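Hemagglutinin (Pseudomonas aeruginosa, PDB 6D7Y) is the toxic C-terminal tip of a CdiA protein, which probably acts in contact-dependent growth inhibition of neighbouring bacteria and is bound, and presumably neutralised, by its immunity protein. Local coordinates at residues G27-P30 / E31-G34; S41-N44 / E45-M48; F51-I54 / V55-P58. All blocks are in the same frame, centred on the assembly; numbering follows the deposited sequence.

Contact 1 (G27-P30 / E31-G34); sequences GRHP and EIWG
His29 meets Glu31, Ile32 and Trp33 at a helix-to-helix junction, where it is the first residue past helix 17-28 and the N-cap of the short helix 30-33. Its imidazole runs alongside the Glu31 side chain and donates from ND1 to Glu31 OE2 at 2.7 Å, a His-carboxylate hydrogen bond. The acceptor lies close to the ring plane and is met on the syn side of the carboxylate, although the two planes are turned 66° apart. Glu31 can fold back this way because its CG sits between the backbone N and the carbonyl carbon (chi1 71°) and the chain bends again at chi2. On the same histidine, CB is met by Ile32 CD1 at 3.9 Å, the two side chains running alongside each other. The carbonyl of His29 is gripped twice. Trp33 N approaches almost end-on at 3.1 Å, whereas Ile32 N, also at 3.1 Å, comes from well above the carbonyl plane. Trp33 CD1 brings an indole edge to the same oxygen, while the indole NE1 is bonded to Asp96 and the ring meets His50 edge-to-face. Pro30, next along, opens the helix, and its CD lies 3.5 Å from Glu31 OE1. Its carbonyl closes the turn: Pro30 O accepts from Gly34 N at 2.7 Å, where Gly34 leaves the helix with positive phi.

Contact 2 (S41-N44 / E45-M48); sequences SGWN and EQAM
Asn44 and Met48 lie side by side, one turn apart on helix 40-56, and show how a regular alpha-helical i to i+4 repeat carries a polar side chain and a nonpolar one in parallel. Their backbones are joined by a hydrogen bond from Met48 N to Asn44 O at 2.9 Å. Starting from Asn44 CB, the nearest atom ahead is the amide nitrogen of Glu45. CG is set anti to the backbone N (chi1 -176°), a torsion that carries the amide group past Glu45 N and alongside the Met48 chain. At the tip, ND2 comes within 4.1 Å of Met48 CG, and Met48, a selenomethionine, then bends at chi2 and chi3 and packs against Leu5 and Gln9. The same ND2 donates to Gln9 OE1 and, weakly, to a water at 3.3 Å, while OD1 is hydrogen-bonded to Thr16 OG1. The water in turn gives a short 2.5 Å hydrogen bond to Glu45 OE1, a loose bridge, since its Asn44 leg is weak.

Gln46 climbs another side of the helix. Its N donates to Gly42 O at 3.2 Å, its CG rests 3.5 Å from that oxygen, and the chain extends so that NE2 passes obliquely by the Trp43 indole to donate to Lys37 O. Ala47 turns its methyl inward, with CB 3.3 Å from Trp43 O, and packs on Leu22 of helix 17-28.

Each amide is thus spent on joining this helix to an earlier part of the chain. Gln46 uses its nitrogen; Asn44 is held at both ends of its group, by Thr16 and Gln9, which fixes its rotation and ties the helix to the N-terminal part of the chain.

Contact 3 (F51-I54 / V55-P58); sequences FKEI and VRAP
Val55 lays its CG2 methyl over one face of the Phe51 ring, a CH-pi contact 4.1 Å from the centroid and 15° off the ring normal. CG2 points back along the helix because it stands anti to the carbonyl carbon of Val55, and this also places it 3.2 Å from Phe51 O. Val55 N also donates to that oxygen, at 3.0 Å.

On another side Arg56 doubles back over the preceding turn: chi1 is 71° and the chain bends at chi3, bringing a guanidinium face above Lys52 O, which accepts from Arg56 N at 3.1 Å. Arg56 NH1 touches the stem of Glu53 at CG, 3.8 Å away. The charged atoms Glu53 OE2 and Arg56 NH1 stay 5.3 Å apart. Ala57 N donates to Glu53 O at 3.0 Å.

Further out, salt bridges to Lys49 and Arg81 hold the Glu53 carboxylate, while Phe51 and Ile54 pack against Val83 of strand 82-86. Lys75 NZ bonds to the carbonyl oxygens of Ile54, in the last turn, and Ala57, just past it: a lysine at the C-terminal end of a helix, where carbonyls lack N-H partners from a next turn.

In the fold
From the N terminus, helix 17-28 runs into contact 1, which closes the tight turn into helix 30-33. A connecting loop then leads to helix 40-56, whose early part holds contact 2 and whose last turns hold contact 3, just before the chain passes to the four-stranded antiparallel sheet. The three follow in series, none nesting within or crossing another. Contact 2, its centre about 15 Å from that of contact 1, packs the long helix on helix 17-28. Although the centres of contacts 1 and 3 lie about 17 Å apart, they touch where Trp33 CZ3 meets Ile54 CD1 at 4.1 Å, joining the short helix to the helix end that rests on strand 82-86.

Contact 1 (G27-P30 / E31-G34)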
loop_
_atom_site.group_PDB
_atom_site.type_symbol
_atom_site.label_atom_id
_atom_site.label_comp_id
_atom_site.label_asym_id
_atom_site.label_seq_id
_atom_site.Cartn_x
_atom_site.Cartn_y
_atom_site.Cartn_z
ATOM N N GLY A 27 6.286 -10.200 0.520
ATOM C CA GLY A 27 7.484 -11.010 0.271
ATOM C C GLY A 27 8.576 -10.799 1.319
ATOM O O GLY A 27 9.204 -11.762 1.776
ATOM N N ARG A 28 8.792 -9.547 1.726
ATOM C CA ARG A 28 9.807 -9.246 2.755
ATOM C C ARG A 28 9.256 -9.367 4.187
ATOM O O ARG A 28 10.011 -9.685 5.106
ATOM C CB ARG A 28 10.362 -7.831 2.583
ATOM C CG ARG A 28 11.153 -7.551 1.311
ATOM C CD ARG A 28 12.560 -8.147 1.270
ATOM N NE ARG A 28 13.428 -7.652 2.348
ATOM C CZ ARG A 28 13.744 -8.307 3.473
ATOM N NH1 ARG A 28 14.534 -7.720 4.369
ATOM N NH2 ARG A 28 13.299 -9.538 3.717
ATOM N N HIS A 29 7.958 -9.100 4.378
ATOM C CA HIS A 29 7.330 -9.131 5.709
ATOM C C HIS A 29 5.961 -9.838 5.766
ATOM O O HIS A 29 4.940 -9.204 6.020
ATOM C CB HIS A 29 7.216 -7.693 6.257
ATOM C CG HIS A 29 8.530 -7.092 6.644
ATOM N ND1 HIS A 29 9.211 -7.474 7.779
ATOM C CD2 HIS A 29 9.272 -6.117 6.073
ATOM C CE1 HIS A 29 10.328 -6.774 7.878
ATOM N NE2 HIS A 29 10.389 -5.946 6.851
ATOM N N PRO A 30 5.944 -11.173 5.564
ATOM C CA PRO A 30 4.670 -11.911 5.610
ATOM C C PRO A 30 3.983 -11.837 6.983
ATOM O O PRO A 30 2.777 -11.978 7.057
ATOM C CB PRO A 30 5.076 -13.347 5.252
ATOM C CG PRO A 30 6.545 -13.419 5.536
ATOM C CD PRO A 30 7.084 -12.057 5.259
ATOM N N GLU A 31 4.741 -11.586 8.038
ATOM C CA GLU A 31 4.152 -11.452 9.375
ATOM C C GLU A 31 3.242 -10.199 9.526
ATOM O O GLU A 31 2.331 -10.155 10.363
ATOM C CB GLU A 31 5.243 -11.431 10.454
ATOM C CG GLU A 31 6.133 -10.195 10.538
ATOM C CD GLU A 31 7.197 -10.059 9.463
ATOM O OE1 GLU A 31 7.260 -10.884 8.505
ATOM O OE2 GLU A 31 7.982 -9.084 9.589
ATOM N N ILE A 32 3.524 -9.177 8.723
ATOM C CA ILE A 32 2.769 -7.927 8.723
ATOM C C ILE A 32 1.627 -7.981 7.717
ATOM O O ILE A 32 0.495 -7.574 8.021
ATOM C CB ILE A 32 3.717 -6.742 8.361
ATOM C CG1 ILE A 32 4.843 -6.629 9.403
ATOM C CG2 ILE A 32 2.958 -5.419 8.254
ATOM C CD1 ILE A 32 5.826 -5.512 9.150
ATOM N N TRP A 33 1.919 -8.492 6.521
ATOM C CA TRP A 33 0.921 -8.503 5.438
ATOM C C TRP A 33 0.207 -9.810 5.199
ATOM O O TRP A 33 -0.870 -9.805 4.606
ATOM C CB TRP A 33 1.606 -8.063 4.124
ATOM C CG TRP A 33 2.261 -6.700 4.276
ATOM C CD1 TRP A 33 3.537 -6.431 4.662
ATOM C CD2 TRP A 33 1.611 -5.452 4.145
ATOM N NE1 TRP A 33 3.728 -5.088 4.754
ATOM C CE2 TRP A 33 2.552 -4.460 4.443
ATOM C CE3 TRP A 33 0.311 -5.072 3.790
ATOM C CZ2 TRP A 33 2.245 -3.103 4.395
ATOM C CZ3 TRP A 33 0.001 -3.727 3.747
ATOM C CH2 TRP A 33 0.964 -2.761 4.044
ATOM N N GLY A 34 0.780 -10.912 5.665
ATOM C CA GLY A 34 0.241 -12.239 5.349
ATOM C C GLY A 34 0.819 -12.622 3.984
ATOM O O GLY A 34 1.081 -11.751 3.137
#

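Contact 2 (S41-N44 / E45-M48)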
loop_
_atom_site.group_PDB
_atom_site.type_symbol
_atom_site.label_atom_id
_atom_site.label_comp_id
_atom_site.label_asym_id
_atom_site.label_seq_id
_atom_site.Cartn_x
_atom_site.Cartn_y
_atom_site.Cartn_z
ATOM N N SER A 41 -3.114 -12.214 -11.143
ATOM C CA SER A 41 -4.443 -11.602 -11.306
ATOM C C SER A 41 -5.145 -11.334 -9.971
ATOM O O SER A 41 -5.944 -10.421 -9.874
ATOM C CB SER A 41 -5.349 -12.504 -12.156
ATOM O OG SER A 41 -4.753 -12.784 -13.407
ATOM N N GLY A 42 -4.848 -12.138 -8.953
ATOM C CA GLY A 42 -5.474 -11.981 -7.635
ATOM C C GLY A 42 -4.827 -10.961 -6.703
ATOM O O GLY A 42 -5.462 -10.524 -5.737
ATOM N N TRP A 43 -3.571 -10.601 -6.978
ATOM C CA TRP A 43 -2.799 -9.639 -6.160
ATOM C C TRP A 43 -3.523 -8.327 -5.914
ATOM O O TRP A 43 -3.518 -7.806 -4.781
ATOM C CB TRP A 43 -1.479 -9.326 -6.859
ATOM C CG TRP A 43 -0.457 -10.418 -6.851
ATOM C CD1 TRP A 43 -0.642 -11.726 -6.499
ATOM C CD2 TRP A 43 0.863 -10.334 -7.378
ATOM N NE1 TRP A 43 0.520 -12.432 -6.674
ATOM C CE2 TRP A 43 1.461 -11.605 -7.223
ATOM C CE3 TRP A 43 1.618 -9.296 -7.936
ATOM C CZ2 TRP A 43 2.787 -11.872 -7.618
ATOM C CZ3 TRP A 43 2.936 -9.555 -8.328
ATOM C CH2 TRP A 43 3.501 -10.839 -8.174
ATOM N N ASN A 44 -4.121 -7.777 -6.970
ATOM C CA ASN A 44 -4.820 -6.512 -6.848
ATOM C C ASN A 44 -5.927 -6.563 -5.811
ATOM O O ASN A 44 -6.054 -5.651 -4.998
ATOM C CB ASN A 44 -5.421 -6.062 -8.171
ATOM C CG ASN A 44 -6.053 -4.699 -8.070
ATOM O OD1 ASN A 44 -5.368 -3.714 -7.873
ATOM N ND2 ASN A 44 -7.372 -4.640 -8.201
ATOM N N GLU A 45 -6.743 -7.616 -5.837
ATOM C CA GLU A 45 -7.834 -7.713 -4.881
ATOM C C GLU A 45 -7.348 -7.878 -3.444
ATOM O O GLU A 45 -7.941 -7.319 -2.534
ATOM C CB GLU A 45 -8.785 -8.856 -5.247
ATOM C CG GLU A 45 -10.049 -8.982 -4.382
ATOM C CD GLU A 45 -11.035 -7.805 -4.477
ATOM O OE1 GLU A 45 -10.677 -6.709 -4.973
ATOM O OE2 GLU A 45 -12.187 -7.977 -4.024
ATOM N N GLN A 46 -6.286 -8.652 -3.243
ATOM C CA GLN A 46 -5.742 -8.854 -1.900
ATOM C C GLN A 46 -5.148 -7.555 -1.381
ATOM O O GLN A 46 -5.166 -7.288 -0.178
ATOM C CB GLN A 46 -4.647 -9.915 -1.902
ATOM C CG GLN A 46 -5.118 -11.281 -2.388
ATOM C CD GLN A 46 -3.997 -12.300 -2.374
ATOM O OE1 GLN A 46 -3.422 -12.595 -1.318
ATOM N NE2 GLN A 46 -3.691 -12.865 -3.544
ATOM N N ALA A 47 -4.606 -6.772 -2.301
ATOM C CA ALA A 47 -3.994 -5.494 -1.945
ATOM C C ALA A 47 -5.061 -4.440 -1.640
ATOM O O ALA A 47 -4.879 -3.614 -0.742
ATOM C CB ALA A 47 -3.044 -5.044 -3.036
HETATM N N MSE A 48 -6.174 -4.482 -2.373
HETATM C CA MSE A 48 -7.272 -3.552 -2.156
HETATM C C MSE A 48 -7.917 -3.835 -0.827
HETATM O O MSE A 48 -8.426 -2.913 -0.181
HETATM C CB MSE A 48 -8.300 -3.615 -3.285
HETATM C CG MSE A 48 -7.818 -2.908 -4.551
HETATM SE SE MSE A 48 -7.441 -0.972 -4.314
HETATM C CE MSE A 48 -9.047 -0.524 -3.259
HETATM O O HOH W 1 -10.156 -6.228 -7.353
#

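Contact 3 (F51-I54 / V55-P58)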
loop_
_atom_site.group_PDB
_atom_site.type_symbol
_atom_site.label_atom_id
_atom_site.label_comp_id
_atom_site.label_asym_id
_atom_site.label_seq_id
_atom_site.Cartn_x
_atom_site.Cartn_y
_atom_site.Cartn_z
ATOM N N PHE A 51 -5.651 -2.167 1.692
ATOM C CA PHE A 51 -5.844 -0.745 1.531
ATOM C C PHE A 51 -7.103 -0.270 2.270
ATOM O O PHE A 51 -7.036 0.644 3.098
ATOM C CB PHE A 51 -5.919 -0.400 0.048
ATOM C CG PHE A 51 -6.120 1.052 -0.218
ATOM C CD1 PHE A 51 -5.057 1.931 -0.121
ATOM C CD2 PHE A 51 -7.375 1.543 -0.563
ATOM C CE1 PHE A 51 -5.224 3.275 -0.371
ATOM C CE2 PHE A 51 -7.556 2.895 -0.815
ATOM C CZ PHE A 51 -6.473 3.755 -0.720
ATOM N N LYS A 52 -8.242 -0.889 1.966
ATOM C CA LYS A 52 -9.510 -0.534 2.623
ATOM C C LYS A 52 -9.453 -0.721 4.140
ATOM O O LYS A 52 -10.024 0.077 4.888
ATOM C CB LYS A 52 -10.684 -1.312 2.034
ATOM C CG LYS A 52 -11.039 -0.868 0.630
ATOM C CD LYS A 52 -12.269 -1.591 0.105
ATOM C CE LYS A 52 -12.602 -1.146 -1.317
ATOM N NZ LYS A 52 -12.865 0.319 -1.416
ATOM N N GLU A 53 -8.784 -1.773 4.592
ATOM C CA GLU A 53 -8.626 -1.998 6.032
ATOM C C GLU A 53 -7.836 -0.872 6.703
ATOM O O GLU A 53 -8.246 -0.357 7.752
ATOM C CB GLU A 53 -7.973 -3.347 6.316
ATOM C CG GLU A 53 -8.909 -4.531 6.063
ATOM C CD GLU A 53 -8.276 -5.894 6.296
ATOM O OE1 GLU A 53 -7.041 -5.989 6.432
ATOM O OE2 GLU A 53 -9.030 -6.894 6.338
ATOM N N ILE A 54 -6.726 -0.479 6.080
ATOM C CA ILE A 54 -5.867 0.587 6.605
ATOM C C ILE A 54 -6.616 1.916 6.665
ATOM O O ILE A 54 -6.483 2.666 7.629
ATOM C CB ILE A 54 -4.558 0.707 5.777
ATOM C CG1 ILE A 54 -3.750 -0.597 5.894
ATOM C CG2 ILE A 54 -3.713 1.878 6.270
ATOM C CD1 ILE A 54 -2.656 -0.783 4.852
ATOM N N VAL A 55 -7.397 2.199 5.632
ATOM C CA VAL A 55 -8.190 3.414 5.575
ATOM C C VAL A 55 -9.264 3.453 6.675
ATOM O O VAL A 55 -9.469 4.493 7.281
ATOM C CB VAL A 55 -8.860 3.571 4.191
ATOM C CG1 VAL A 55 -9.882 4.698 4.185
ATOM C CG2 VAL A 55 -7.803 3.802 3.127
ATOM N N ARG A 56 -9.922 2.332 6.941
ATOM C CA ARG A 56 -11.002 2.327 7.958
ATOM C C ARG A 56 -10.514 2.202 9.408
ATOM O O ARG A 56 -11.262 2.514 10.338
ATOM C CB ARG A 56 -12.069 1.256 7.671
ATOM C CG ARG A 56 -11.652 -0.187 7.877
ATOM C CD ARG A 56 -12.848 -1.120 7.754
ATOM N NE ARG A 56 -13.473 -1.061 6.429
ATOM C CZ ARG A 56 -13.159 -1.835 5.384
ATOM N NH1 ARG A 56 -12.211 -2.766 5.466
ATOM N NH2 ARG A 56 -13.811 -1.679 4.236
ATOM N N ALA A 57 -9.280 1.743 9.594
ATOM C CA ALA A 57 -8.707 1.578 10.929
ATOM C C ALA A 57 -8.466 2.921 11.628
ATOM O O ALA A 57 -8.332 3.937 10.964
ATOM C CB ALA A 57 -7.402 0.816 10.849
ATOM N N PRO A 58 -8.454 2.930 12.977
ATOM C CA PRO A 58 -8.153 4.179 13.664
ATOM C C PRO A 58 -6.695 4.615 13.417
ATOM O O PRO A 58 -5.829 3.801 13.081
ATOM C CB PRO A 58 -8.387 3.836 15.134
ATOM C CG PRO A 58 -9.393 2.750 15.103
ATOM C CD PRO A 58 -9.042 1.934 13.896
#